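Local coordinates for shikimate dehydrogenase (NADP(+)) (Listeria monocytogenes, PDB 3TNL), which probably catalyses the reversible NADPH-linked reduction of 3-dehydroshikimate to shikimate, a step on the pathway to chorismate and the aromatic amino acids, at residues L51-H56 with Y67-F72; E58-L63 with K295-W300; Q84-R87 with G93-V96. All blocks are in the same frame, centred on the assembly; numbering follows the deposited sequence.

Contact 1 of 3, residues L51-H56 with Y67-F72; sequences LSPTMH and YVYLAF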
loop_
_atom_site.group_PDB
_atom_site.type_symbol
_atom_site.label_atom_id
_atom_site.label_comp_id
_atom_site.label_asym_id
_atom_site.label_seq_id
_atom_site.Cartn_x
_atom_site.Cartn_y
_atom_site.Cartn_z
ATOM N N LEU B 51 9.448 13.651 2.267
ATOM C CA LEU B 51 10.643 12.869 2.006
ATOM C C LEU B 51 10.672 11.595 2.885
ATOM O O LEU B 51 11.595 10.799 2.778
ATOM C CB LEU B 51 11.922 13.701 2.210
ATOM C CG LEU B 51 12.118 14.888 1.247
ATOM C CD1 LEU B 51 13.451 15.595 1.558
ATOM C CD2 LEU B 51 12.090 14.491 -0.221
ATOM N N SER B 52 9.661 11.379 3.728
ATOM C CA SER B 52 9.625 10.186 4.567
ATOM C C SER B 52 9.634 8.907 3.708
ATOM O O SER B 52 10.345 7.974 4.037
ATOM C CB SER B 52 8.463 10.195 5.564
ATOM O OG SER B 52 8.676 11.164 6.583
ATOM N N PRO B 53 8.875 8.882 2.584
ATOM C CA PRO B 53 8.914 7.638 1.813
ATOM C C PRO B 53 10.301 7.336 1.276
ATOM O O PRO B 53 10.718 6.175 1.285
ATOM C CB PRO B 53 7.888 7.865 0.695
ATOM C CG PRO B 53 6.925 8.801 1.310
ATOM C CD PRO B 53 7.755 9.744 2.163
ATOM N N THR B 54 11.014 8.359 0.825
ATOM C CA THR B 54 12.372 8.167 0.346
ATOM C C THR B 54 13.260 7.615 1.467
ATOM O O THR B 54 13.999 6.652 1.269
ATOM C CB THR B 54 12.911 9.472 -0.229
ATOM O OG1 THR B 54 12.152 9.809 -1.398
ATOM C CG2 THR B 54 14.356 9.284 -0.655
ATOM N N MET B 55 13.199 8.218 2.644
ATOM C CA MET B 55 13.957 7.738 3.778
ATOM C C MET B 55 13.693 6.256 4.058
ATOM O O MET B 55 14.634 5.464 4.127
ATOM C CB MET B 55 13.642 8.578 5.014
ATOM C CG MET B 55 14.094 7.974 6.341
ATOM S SD MET B 55 14.104 9.113 7.766
ATOM C CE MET B 55 12.380 9.584 7.834
ATOM N N HIS B 56 12.431 5.870 4.242
ATOM C CA HIS B 56 12.166 4.481 4.617
ATOM C C HIS B 56 12.402 3.492 3.489
ATOM O O HIS B 56 12.923 2.407 3.727
ATOM C CB HIS B 56 10.769 4.335 5.232
ATOM C CG HIS B 56 10.666 5.006 6.558
ATOM N ND1 HIS B 56 11.303 4.511 7.684
ATOM C CD2 HIS B 56 10.088 6.171 6.926
ATOM C CE1 HIS B 56 11.090 5.336 8.689
ATOM N NE2 HIS B 56 10.339 6.340 8.265
ATOM N N TYR B 67 9.604 -4.466 2.504
ATOM C CA TYR B 67 8.579 -3.489 2.780
ATOM C C TYR B 67 8.732 -2.326 1.817
ATOM O O TYR B 67 9.804 -2.092 1.245
ATOM C CB TYR B 67 8.704 -2.917 4.201
ATOM C CG TYR B 67 8.188 -3.755 5.347
ATOM C CD1 TYR B 67 6.824 -3.801 5.655
ATOM C CD2 TYR B 67 9.064 -4.430 6.181
ATOM C CE1 TYR B 67 6.354 -4.531 6.725
ATOM C CE2 TYR B 67 8.591 -5.165 7.271
ATOM C CZ TYR B 67 7.238 -5.211 7.530
ATOM O OH TYR B 67 6.763 -5.937 8.603
ATOM N N VAL B 68 7.627 -1.605 1.652
ATOM C CA VAL B 68 7.595 -0.382 0.882
ATOM C C VAL B 68 6.784 0.592 1.716
ATOM O O VAL B 68 5.936 0.165 2.509
ATOM C CB VAL B 68 6.973 -0.564 -0.514
ATOM C CG1 VAL B 68 7.906 -1.358 -1.418
ATOM C CG2 VAL B 68 5.623 -1.241 -0.415
ATOM N N TYR B 69 7.062 1.883 1.550
ATOM C CA TYR B 69 6.399 2.951 2.294
ATOM C C TYR B 69 5.738 3.875 1.282
ATOM O O TYR B 69 6.365 4.359 0.343
ATOM C CB TYR B 69 7.462 3.687 3.101
ATOM C CG TYR B 69 7.040 4.764 4.054
ATOM C CD1 TYR B 69 6.587 6.001 3.597
ATOM C CD2 TYR B 69 7.160 4.587 5.420
ATOM C CE1 TYR B 69 6.275 7.023 4.464
ATOM C CE2 TYR B 69 6.802 5.609 6.320
ATOM C CZ TYR B 69 6.390 6.826 5.830
ATOM O OH TYR B 69 6.076 7.849 6.718
ATOM N N LEU B 70 4.458 4.103 1.478
ATOM C CA LEU B 70 3.654 4.964 0.605
ATOM C C LEU B 70 2.834 5.972 1.403
ATOM O O LEU B 70 2.426 5.709 2.532
ATOM C CB LEU B 70 2.658 4.161 -0.233
ATOM C CG LEU B 70 3.227 3.137 -1.208
ATOM C CD1 LEU B 70 2.061 2.323 -1.814
ATOM C CD2 LEU B 70 4.046 3.846 -2.304
ATOM N N ALA B 71 2.588 7.128 0.788
ATOM C CA ALA B 71 1.775 8.182 1.356
ATOM C C ALA B 71 0.398 8.152 0.719
ATOM O O ALA B 71 0.221 7.795 -0.442
ATOM C CB ALA B 71 2.421 9.563 1.116
ATOM N N PHE B 72 -0.592 8.527 1.531
ATOM C CA PHE B 72 -2.021 8.665 1.133
ATOM C C PHE B 72 -2.571 9.985 1.662
ATOM O O PHE B 72 -2.330 10.339 2.809
ATOM C CB PHE B 72 -2.866 7.465 1.630
ATOM C CG PHE B 72 -2.290 6.145 1.212
ATOM C CD1 PHE B 72 -2.552 5.635 -0.039
ATOM C CD2 PHE B 72 -1.464 5.437 2.051
ATOM C CE1 PHE B 72 -1.983 4.441 -0.462
ATOM C CE2 PHE B 72 -0.854 4.257 1.624
ATOM C CZ PHE B 72 -1.136 3.750 0.362
#
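S52, P53 and H56 lie against the phenol of Y69, a tyrosine on strand 67-73. S52 opens the helix and is, with L51, a shikimate-binding residue. Its CB sits 3.5 Å from the Y69 OH. Its carbonyl oxygen lies over one face of the phenol, 4.2 Å above the plane and toward the rim. That oxygen also accepts the helical bond from H56 N, at 3.0 Å. P53 comes next and is nearest the strand backbone, its CA 5.3 Å from the CA of Y69. Its CA and its ring carbon CG both press on the CD1 side of the phenol, with P53 CG 3.6 Å from Y69 CD1. One turn on from S52, H56 takes the CD2-CE2 side. H56 CD2 comes within 3.4 Å of Y69 CE2. The imidazole and the phenol are nearly parallel, with planes at 17°, but so far offset that little of one lies above the other. The CB of Y69 already points at the helix, and CG anti to the backbone N (chi1 -175°) carries the ring on to P53 and H56.

Over these short segments the helix and strand run almost antiparallel. They are the last two elements of the beta-alpha-beta unit 38-44, 52-63, 67-73 in the substrate-binding domain. H56 also meets W300 edge to face. The carbon ring of Y69 is thus packed by P53 and H56, while its buried hydroxyl is satisfied by a hydrogen bond with N95 OD1. The helix start that carries S52 lies directly against this ring.

Contact 2 of 3, residues E58-L63 with K295-W300; sequences EAFAKL and KAFEIW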
loop_
_atom_site.group_PDB
_atom_site.type_symbol
_atom_site.label_atom_id
_atom_site.label_comp_id
_atom_site.label_asym_id
_atom_site.label_seq_id
_atom_site.Cartn_x
_atom_site.Cartn_y
_atom_site.Cartn_z
ATOM N N GLU B 58 14.580 3.735 1.051
ATOM C CA GLU B 58 16.047 3.583 0.926
ATOM C C GLU B 58 16.556 2.692 2.057
ATOM O O GLU B 58 17.424 1.843 1.828
ATOM C CB GLU B 58 16.748 4.939 0.915
ATOM C CG GLU B 58 16.505 5.730 -0.367
ATOM C CD GLU B 58 17.273 5.229 -1.572
ATOM O OE1 GLU B 58 16.877 5.593 -2.691
ATOM O OE2 GLU B 58 18.280 4.510 -1.402
ATOM N N ALA B 59 16.012 2.848 3.274
ATOM C CA ALA B 59 16.415 2.020 4.403
ATOM C C ALA B 59 16.008 0.560 4.176
ATOM O O ALA B 59 16.810 -0.366 4.381
ATOM C CB ALA B 59 15.798 2.571 5.754
ATOM N N PHE B 60 14.768 0.338 3.737
ATOM C CA PHE B 60 14.327 -1.028 3.496
ATOM C C PHE B 60 15.219 -1.704 2.452
ATOM O O PHE B 60 15.643 -2.853 2.642
ATOM C CB PHE B 60 12.893 -1.101 2.984
ATOM C CG PHE B 60 11.855 -0.590 3.920
ATOM C CD1 PHE B 60 11.877 -0.887 5.258
ATOM C CD2 PHE B 60 10.784 0.135 3.417
ATOM C CE1 PHE B 60 10.869 -0.460 6.096
ATOM C CE2 PHE B 60 9.737 0.556 4.255
ATOM C CZ PHE B 60 9.813 0.305 5.611
ATOM N N ALA B 61 15.471 -1.008 1.349
ATOM C CA ALA B 61 16.292 -1.549 0.257
ATOM C C ALA B 61 17.721 -1.844 0.697
ATOM O O ALA B 61 18.257 -2.906 0.364
ATOM C CB ALA B 61 16.265 -0.620 -0.953
ATOM N N LYS B 62 18.314 -0.932 1.462
ATOM C CA LYS B 62 19.669 -1.113 1.988
ATOM C C LYS B 62 19.758 -2.363 2.855
ATOM O O LYS B 62 20.714 -3.152 2.724
ATOM C CB LYS B 62 20.076 0.115 2.821
ATOM C CG LYS B 62 21.488 0.055 3.423
ATOM C CD LYS B 62 22.539 -0.069 2.353
ATOM C CE LYS B 62 23.946 0.068 2.950
ATOM N NZ LYS B 62 24.988 -0.126 1.902
ATOM N N LEU B 63 18.782 -2.562 3.737
ATOM C CA LEU B 63 18.787 -3.700 4.662
ATOM C C LEU B 63 18.181 -4.972 4.055
ATOM O O LEU B 63 18.183 -6.018 4.698
ATOM C CB LEU B 63 18.039 -3.367 5.960
ATOM C CG LEU B 63 18.607 -2.254 6.854
ATOM C CD1 LEU B 63 17.904 -2.248 8.188
ATOM C CD2 LEU B 63 20.076 -2.422 7.055
ATOM N N LYS B 295 13.329 5.778 14.941
ATOM C CA LYS B 295 12.545 5.221 16.019
ATOM C C LYS B 295 11.339 4.454 15.446
ATOM O O LYS B 295 11.062 3.315 15.836
ATOM C CB LYS B 295 12.076 6.319 16.975
ATOM C CG LYS B 295 11.378 5.814 18.225
ATOM C CD LYS B 295 12.361 5.273 19.260
ATOM C CE LYS B 295 11.589 4.721 20.451
ATOM N NZ LYS B 295 12.531 4.138 21.485
ATOM N N ALA B 296 10.599 5.082 14.527
ATOM C CA ALA B 296 9.476 4.408 13.886
ATOM C C ALA B 296 9.918 3.149 13.122
ATOM O O ALA B 296 9.270 2.103 13.184
ATOM C CB ALA B 296 8.767 5.357 12.941
ATOM N N PHE B 297 11.058 3.236 12.431
ATOM C CA PHE B 297 11.596 2.114 11.655
ATOM C C PHE B 297 11.815 0.875 12.536
ATOM O O PHE B 297 11.458 -0.257 12.138
ATOM C CB PHE B 297 12.906 2.558 11.024
ATOM C CG PHE B 297 13.476 1.577 10.048
ATOM C CD1 PHE B 297 13.155 1.652 8.713
ATOM C CD2 PHE B 297 14.359 0.590 10.471
ATOM C CE1 PHE B 297 13.718 0.747 7.802
ATOM C CE2 PHE B 297 14.907 -0.321 9.573
ATOM C CZ PHE B 297 14.568 -0.233 8.236
ATOM N N GLU B 298 12.344 1.088 13.740
ATOM C CA GLU B 298 12.563 -0.047 14.685
ATOM C C GLU B 298 11.260 -0.590 15.232
ATOM O O GLU B 298 11.104 -1.821 15.386
ATOM C CB GLU B 298 13.517 0.293 15.851
ATOM C CG GLU B 298 13.706 -0.943 16.818
ATOM C CD GLU B 298 14.621 -0.728 18.042
ATOM O OE1 GLU B 298 15.222 0.348 18.194
ATOM O OE2 GLU B 298 14.706 -1.681 18.862
ATOM N N ILE B 299 10.327 0.304 15.547
ATOM C CA ILE B 299 9.005 -0.098 16.030
ATOM C C ILE B 299 8.365 -1.057 14.990
ATOM O O ILE B 299 7.765 -2.061 15.352
ATOM C CB ILE B 299 8.117 1.141 16.323
ATOM C CG1 ILE B 299 8.509 1.797 17.658
ATOM C CG2 ILE B 299 6.672 0.759 16.390
ATOM C CD1 ILE B 299 7.952 3.186 17.877
ATOM N N TRP B 300 8.510 -0.756 13.705
ATOM C CA TRP B 300 7.882 -1.605 12.702
ATOM C C TRP B 300 8.640 -2.875 12.377
ATOM O O TRP B 300 8.042 -3.951 12.285
ATOM C CB TRP B 300 7.667 -0.862 11.382
ATOM C CG TRP B 300 6.780 0.385 11.498
ATOM C CD1 TRP B 300 5.635 0.526 12.206
ATOM C CD2 TRP B 300 7.003 1.642 10.854
ATOM N NE1 TRP B 300 5.150 1.783 12.053
ATOM C CE2 TRP B 300 5.981 2.502 11.245
ATOM C CE3 TRP B 300 8.013 2.120 10.012
ATOM C CZ2 TRP B 300 5.902 3.820 10.799
ATOM C CZ3 TRP B 300 7.946 3.442 9.579
ATOM C CH2 TRP B 300 6.900 4.254 9.956
#
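F297 projects from helix 286-301 and meets A59, F60 and L63 of helix 52-63 with its outer ring atoms. Along segment 295-300 it is the residue that makes the contact. Its CG is anti to the backbone N (chi1 -172°), and the short helix axes pass 12.3 Å apart at their closest. The CA atoms of A59 and F297 are still 8.7 Å apart, so the phenyl ring does the bridging. F297 CE1 is the atom most closely approached. A59 CB stands 3.4 Å from it, and F60 CE1 lies 3.5 Å from the same F297 CE1. The F60 and F297 rings are tilted by 28°, with centroids 5.5 Å apart. CE1 meets CE1 obliquely, and the two rings are well displaced from each other. On the CE2 side, L63 CD1 arrives near the ring plane, 3.8 Å from F297 CE2.

The contact is wholly apolar. It joins two helices far apart in sequence, whose short segments cross at -54°. Helix 52-63 belongs to the substrate-binding domain. Helix 286-301 follows the last strand of the parallel, Rossmann-type NAD-binding sheet and packs back on that domain. L65 and M305, both in loops, also touch F297, and helix 307-313 covers A59 through I310. Behind F297, A296 and W300 rest on strands 93-96 and 123-127, where W300 NE1 bonds to the V124 carbonyl oxygen.

Contact 3 of 3, residues Q84-R87 with G93-V96; sequences QGFR and GWNV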
loop_
_atom_site.group_PDB
_atom_site.type_symbol
_atom_site.label_atom_id
_atom_site.label_comp_id
_atom_site.label_asym_id
_atom_site.label_seq_id
_atom_site.Cartn_x
_atom_site.Cartn_y
_atom_site.Cartn_z
ATOM N N GLN B 84 -9.725 1.663 9.624
ATOM C CA GLN B 84 -10.432 0.376 9.551
ATOM C C GLN B 84 -9.892 -0.450 8.401
ATOM O O GLN B 84 -9.624 -1.661 8.531
ATOM C CB GLN B 84 -11.942 0.573 9.408
ATOM C CG GLN B 84 -12.597 1.193 10.614
ATOM C CD GLN B 84 -14.102 0.977 10.672
ATOM O OE1 GLN B 84 -14.693 0.347 9.788
ATOM N NE2 GLN B 84 -14.734 1.499 11.727
ATOM N N GLY B 85 -9.649 0.219 7.279
ATOM C CA GLY B 85 -9.130 -0.459 6.106
ATOM C C GLY B 85 -7.730 -1.026 6.351
ATOM O O GLY B 85 -7.429 -2.174 5.984
ATOM N N PHE B 86 -6.896 -0.248 7.050
ATOM C CA PHE B 86 -5.536 -0.705 7.363
ATOM C C PHE B 86 -5.571 -1.904 8.299
ATOM O O PHE B 86 -4.779 -2.808 8.179
ATOM C CB PHE B 86 -4.694 0.385 8.026
ATOM C CG PHE B 86 -4.187 1.463 7.087
ATOM C CD1 PHE B 86 -4.303 1.370 5.696
ATOM C CD2 PHE B 86 -3.526 2.547 7.621
ATOM C CE1 PHE B 86 -3.771 2.389 4.854
ATOM C CE2 PHE B 86 -2.974 3.520 6.830
ATOM C CZ PHE B 86 -3.079 3.452 5.423
ATOM N N ARG B 87 -6.524 -1.945 9.212
ATOM C CA ARG B 87 -6.683 -3.122 10.075
ATOM C C ARG B 87 -6.987 -4.349 9.193
ATOM O O ARG B 87 -6.387 -5.416 9.327
ATOM C CB ARG B 87 -7.833 -2.950 11.061
ATOM C CG ARG B 87 -7.606 -1.964 12.211
ATOM C CD ARG B 87 -8.837 -1.901 13.084
ATOM N NE ARG B 87 -8.726 -0.965 14.199
ATOM C CZ ARG B 87 -8.238 -1.268 15.402
ATOM N NH1 ARG B 87 -8.213 -0.338 16.356
ATOM N NH2 ARG B 87 -7.807 -2.488 15.671
ATOM N N GLY B 93 2.138 -1.173 10.095
ATOM C CA GLY B 93 2.164 0.138 10.698
ATOM C C GLY B 93 2.099 1.265 9.699
ATOM O O GLY B 93 2.003 1.026 8.497
ATOM N N TRP B 94 2.104 2.487 10.218
ATOM C CA TRP B 94 2.057 3.683 9.409
ATOM C C TRP B 94 2.412 4.903 10.247
ATOM O O TRP B 94 2.359 4.856 11.496
ATOM C CB TRP B 94 0.656 3.889 8.810
ATOM C CG TRP B 94 -0.520 3.950 9.749
ATOM C CD1 TRP B 94 -1.077 5.061 10.254
ATOM C CD2 TRP B 94 -1.329 2.851 10.205
ATOM N NE1 TRP B 94 -2.179 4.749 11.022
ATOM C CE2 TRP B 94 -2.351 3.394 10.997
ATOM C CE3 TRP B 94 -1.283 1.456 10.024
ATOM C CZ2 TRP B 94 -3.316 2.609 11.604
ATOM C CZ3 TRP B 94 -2.233 0.686 10.647
ATOM C CH2 TRP B 94 -3.240 1.271 11.427
ATOM N N ASN B 95 2.863 5.946 9.556
ATOM C CA ASN B 95 3.036 7.257 10.156
ATOM C C ASN B 95 1.739 8.064 9.962
ATOM O O ASN B 95 0.934 7.804 9.049
ATOM C CB ASN B 95 4.189 8.030 9.555
ATOM C CG ASN B 95 5.536 7.667 10.131
ATOM O OD1 ASN B 95 6.491 7.563 9.376
ATOM N ND2 ASN B 95 5.640 7.532 11.462
ATOM N N VAL B 96 1.590 9.055 10.826
ATOM C CA VAL B 96 0.430 9.946 10.830
ATOM C C VAL B 96 0.936 11.371 10.879
ATOM O O VAL B 96 1.816 11.687 11.676
ATOM C CB VAL B 96 -0.485 9.704 12.066
ATOM C CG1 VAL B 96 -1.782 10.550 11.964
ATOM C CG2 VAL B 96 -0.811 8.220 12.209
#
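F86 and W94 make this contact between them, as an edge-to-face pair of buried rings. The phenyl turns its edge to the face of the indole. F86 CD2 stands 3.3 Å above the indole plane and over its centre. Its closest atom is W94 CD2, at 3.4 Å, on the bond shared by the two indole rings. The phenyl and the six-membered ring of the indole are inclined at 60°, with centroids 4.8 Å apart. The CB of F86 adds a CH-pi contact. It lies 4.0 Å from the centroid of the six-membered ring and 29° off the normal, with W94 CZ3 its nearest atom. One face of the indole thus takes both the root and the edge of the phenylalanine.

W94 holds CG between its backbone N and carbonyl carbon (chi1 56°), which lays the indole out toward helix 79-88. Strand 67-73, this helix and strand 93-96 form a beta-alpha-beta crossover in the mixed sheet of the substrate-binding domain. The two strands are parallel, and the connection skips over strand 38-44, which lies between them. On its other side, strand 93-96 has the antiparallel strand 123-127. G93 and N95 make backbone bonds to strand 38-44. W94 pairs with V124 of strand 123-127, and V96 with N122 just before it.

I43 of strand 38-44 touches both rings. L91 of the same chain and M89 of the second subunit pack on F86. R87, next to F86, forms a salt bridge with D109 and a hydrogen bond to the Y107 carbonyl oxygen.

How the contacts relate
N95, on the strand of contact 3, is touched by both other contacts. Contacts 1 and 3 have centres 13 Å apart and are joined by the hydrogen bond between Y69 OH and N95 OD1, at 2.7 Å. W300 of contact 2 packs on the same amide, its CH2 3.4 Å from N95 OD1. Contacts 1 and 2 share helix 52-63, with centres 10 Å apart, and H56 ND1 lies 3.6 Å from F297 CD1. Contact 1 holds the shikimate-binding L51 and S52, and the S52 side chain is about 8 Å from the bound NAD. The W94 side chain of contact 3 is about 9 Å from that of N122, a probable shikimate ligand.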